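Local coordinates for non-toxic crystal protein (Bacillus thuringiensis, PDB 2D42) that is of unknown function but closely resembles beta-pore-forming toxins, without their toxicity, and is probably related to proteins that perforate membranes, at residues Y22-Y28 with G177-R183. Sequence-based numbering, arbitrary orientation.
Sequences YTYGSSY and GIIRYYR
The carbonyl oxygen of Arg180 accepts two backbone bonds, from Gly25 N at 2.7 Å and from Ser26 N at 3.3 Å, each donor tilted slightly from the carbonyl plane. Two residues thus face one, the signature of a classic beta bulge, and the antiparallel register between 22-28 and 177-183 slips by one residue. Arg180 N closes the bulge with a nearly straight bond to Ser26 O, 175° at the hydrogen. An extra residue is so absorbed by two N-H groups sharing one carbonyl, and the strands stay paired on both sides, Thr23 with Tyr182 and Tyr28 with Ile178.

Side chains then sort by face. Beside Thr23, the Tyr182 ring is swung across to the other strand by a chi1 of 62°, which sets CG between its backbone N and carbonyl carbon. Thr23 CB sits over the ring face, 3.8 Å from the centroid, in a CH-pi contact. Farther along this face the Tyr28 ring leans across Ile178, its CE1 3.4 Å from Ile178 CB, and its hydroxyl takes a weak bond from Arg180 NE; the guanidinium's stronger partner is Glu192, through a salt bridge. On the opposite face Tyr24 OH and Ser27 OG share a hydrogen bond of 2.6 Å, while Tyr24 CE1 rests against Ile179 CG2.

That second face lies under helix 5-19, whose Leu9 touches Ser27 and Ile179. Along its other edge, 177-183 pairs with strand 189-198.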
loop_
_atom_site.group_PDB
_atom_site.type_symbol
_atom_site.label_atom_id
_atom_site.label_comp_id
_atom_site.label_asym_id
_atom_site.label_seq_id
_atom_site.Cartn_x
_atom_site.Cartn_y
_atom_site.Cartn_z
ATOM N N TYR A 22 -37.182 -21.508 -11.875
ATOM C CA TYR A 22 -37.611 -20.116 -11.913
ATOM C C TYR A 22 -36.914 -19.418 -13.059
ATOM O O TYR A 22 -35.996 -19.960 -13.670
ATOM C CB TYR A 22 -37.192 -19.355 -10.657
ATOM C CG TYR A 22 -37.746 -19.823 -9.341
ATOM C CD1 TYR A 22 -38.995 -20.431 -9.255
ATOM C CD2 TYR A 22 -37.051 -19.570 -8.158
ATOM C CE1 TYR A 22 -39.542 -20.769 -8.018
ATOM C CE2 TYR A 22 -37.587 -19.902 -6.920
ATOM C CZ TYR A 22 -38.834 -20.499 -6.859
ATOM O OH TYR A 22 -39.375 -20.804 -5.634
ATOM N N THR A 23 -37.345 -18.196 -13.337
ATOM C CA THR A 23 -36.698 -17.390 -14.356
ATOM C C THR A 23 -35.932 -16.314 -13.589
ATOM O O THR A 23 -36.517 -15.597 -12.772
ATOM C CB THR A 23 -37.702 -16.710 -15.290
ATOM O OG1 THR A 23 -38.350 -17.705 -16.096
ATOM C CG2 THR A 23 -36.984 -15.716 -16.194
ATOM N N TYR A 24 -34.624 -16.226 -13.826
ATOM C CA TYR A 24 -33.795 -15.233 -13.147
ATOM C C TYR A 24 -34.198 -13.865 -13.645
ATOM O O TYR A 24 -34.166 -13.598 -14.846
ATOM C CB TYR A 24 -32.309 -15.461 -13.440
ATOM C CG TYR A 24 -31.399 -14.345 -12.949
ATOM C CD1 TYR A 24 -31.064 -14.222 -11.595
ATOM C CD2 TYR A 24 -30.871 -13.415 -13.841
ATOM C CE1 TYR A 24 -30.218 -13.199 -11.148
ATOM C CE2 TYR A 24 -30.028 -12.389 -13.408
ATOM C CZ TYR A 24 -29.705 -12.289 -12.063
ATOM O OH TYR A 24 -28.857 -11.286 -11.658
ATOM N N GLY A 25 -34.589 -12.996 -12.724
ATOM C CA GLY A 25 -34.984 -11.662 -13.120
ATOM C C GLY A 25 -33.820 -10.694 -13.013
ATOM O O GLY A 25 -33.367 -10.129 -14.012
ATOM N N SER A 26 -33.331 -10.504 -11.793
ATOM C CA SER A 26 -32.221 -9.591 -11.556
ATOM C C SER A 26 -31.676 -9.806 -10.148
ATOM O O SER A 26 -32.225 -10.595 -9.377
ATOM C CB SER A 26 -32.705 -8.148 -11.711
ATOM O OG SER A 26 -33.716 -7.862 -10.757
ATOM N N SER A 27 -30.589 -9.110 -9.825
ATOM C CA SER A 27 -29.975 -9.203 -8.506
ATOM C C SER A 27 -29.147 -7.951 -8.258
ATOM O O SER A 27 -28.654 -7.321 -9.198
ATOM C CB SER A 27 -29.093 -10.459 -8.390
ATOM O OG SER A 27 -28.013 -10.436 -9.311
ATOM N N TYR A 28 -29.007 -7.588 -6.988
ATOM C CA TYR A 28 -28.254 -6.402 -6.604
ATOM C C TYR A 28 -27.921 -6.463 -5.119
ATOM O O TYR A 28 -28.416 -7.328 -4.398
ATOM C CB TYR A 28 -29.077 -5.145 -6.917
ATOM C CG TYR A 28 -30.533 -5.257 -6.510
ATOM C CD1 TYR A 28 -30.937 -5.010 -5.198
ATOM C CD2 TYR A 28 -31.506 -5.646 -7.435
ATOM C CE1 TYR A 28 -32.274 -5.148 -4.814
ATOM C CE2 TYR A 28 -32.846 -5.789 -7.062
ATOM C CZ TYR A 28 -33.221 -5.538 -5.752
ATOM O OH TYR A 28 -34.538 -5.676 -5.376
ATOM N N GLY A 177 -27.156 -9.856 -0.609
ATOM C CA GLY A 177 -27.493 -9.540 -1.979
ATOM C C GLY A 177 -28.988 -9.776 -2.098
ATOM O O GLY A 177 -29.588 -10.409 -1.231
ATOM N N ILE A 178 -29.601 -9.253 -3.149
ATOM C CA ILE A 178 -31.028 -9.447 -3.360
ATOM C C ILE A 178 -31.187 -10.040 -4.746
ATOM O O ILE A 178 -30.613 -9.532 -5.708
ATOM C CB ILE A 178 -31.815 -8.115 -3.318
ATOM C CG1 ILE A 178 -31.706 -7.472 -1.933
ATOM C CG2 ILE A 178 -33.268 -8.372 -3.688
ATOM C CD1 ILE A 178 -32.244 -8.326 -0.802
ATOM N N ILE A 179 -31.950 -11.120 -4.844
ATOM C CA ILE A 179 -32.183 -11.759 -6.126
ATOM C C ILE A 179 -33.678 -11.869 -6.406
ATOM O O ILE A 179 -34.450 -12.330 -5.562
ATOM C CB ILE A 179 -31.572 -13.167 -6.169
ATOM C CG1 ILE A 179 -30.067 -13.093 -5.880
ATOM C CG2 ILE A 179 -31.819 -13.788 -7.534
ATOM C CD1 ILE A 179 -29.386 -14.452 -5.779
ATOM N N ARG A 180 -34.075 -11.440 -7.599
ATOM C CA ARG A 180 -35.469 -11.484 -8.010
ATOM C C ARG A 180 -35.719 -12.589 -9.027
ATOM O O ARG A 180 -35.058 -12.654 -10.060
ATOM C CB ARG A 180 -35.875 -10.143 -8.614
ATOM C CG ARG A 180 -35.791 -9.002 -7.638
ATOM C CD ARG A 180 -36.310 -7.710 -8.237
ATOM N NE ARG A 180 -36.794 -6.844 -7.176
ATOM C CZ ARG A 180 -37.855 -7.120 -6.425
ATOM N NH1 ARG A 180 -38.541 -8.235 -6.631
ATOM N NH2 ARG A 180 -38.211 -6.298 -5.450
ATOM N N TYR A 181 -36.679 -13.451 -8.723
ATOM C CA TYR A 181 -37.050 -14.559 -9.601
ATOM C C TYR A 181 -38.553 -14.512 -9.821
ATOM O O TYR A 181 -39.286 -13.878 -9.058
ATOM C CB TYR A 181 -36.780 -15.904 -8.939
ATOM C CG TYR A 181 -35.406 -16.128 -8.385
ATOM C CD1 TYR A 181 -34.355 -16.524 -9.211
ATOM C CD2 TYR A 181 -35.174 -16.042 -7.011
ATOM C CE1 TYR A 181 -33.108 -16.844 -8.680
ATOM C CE2 TYR A 181 -33.930 -16.356 -6.469
ATOM C CZ TYR A 181 -32.904 -16.760 -7.312
ATOM O OH TYR A 181 -31.679 -17.095 -6.781
ATOM N N TYR A 182 -39.022 -15.201 -10.851
ATOM C CA TYR A 182 -40.452 -15.266 -11.071
ATOM C C TYR A 182 -40.865 -16.531 -11.789
ATOM O O TYR A 182 -40.074 -17.152 -12.515
ATOM C CB TYR A 182 -40.970 -14.047 -11.835
ATOM C CG TYR A 182 -40.411 -13.869 -13.219
ATOM C CD1 TYR A 182 -39.225 -13.171 -13.422
ATOM C CD2 TYR A 182 -41.084 -14.371 -14.333
ATOM C CE1 TYR A 182 -38.724 -12.968 -14.700
ATOM C CE2 TYR A 182 -40.589 -14.173 -15.624
ATOM C CZ TYR A 182 -39.407 -13.468 -15.796
ATOM O OH TYR A 182 -38.908 -13.251 -17.058
ATOM N N ARG A 183 -42.108 -16.924 -11.534
ATOM C CA ARG A 183 -42.713 -18.085 -12.156
ATOM C C ARG A 183 -43.807 -17.547 -13.054
ATOM O O ARG A 183 -44.720 -16.863 -12.589
ATOM C CB ARG A 183 -43.358 -19.002 -11.124
ATOM C CG ARG A 183 -42.448 -20.008 -10.472
ATOM C CD ARG A 183 -43.287 -20.876 -9.552
ATOM N NE ARG A 183 -44.301 -21.637 -10.284
ATOM C CZ ARG A 183 -45.540 -21.843 -9.848
ATOM N NH1 ARG A 183 -45.926 -21.339 -8.683
ATOM N NH2 ARG A 183 -46.389 -22.567 -10.563
#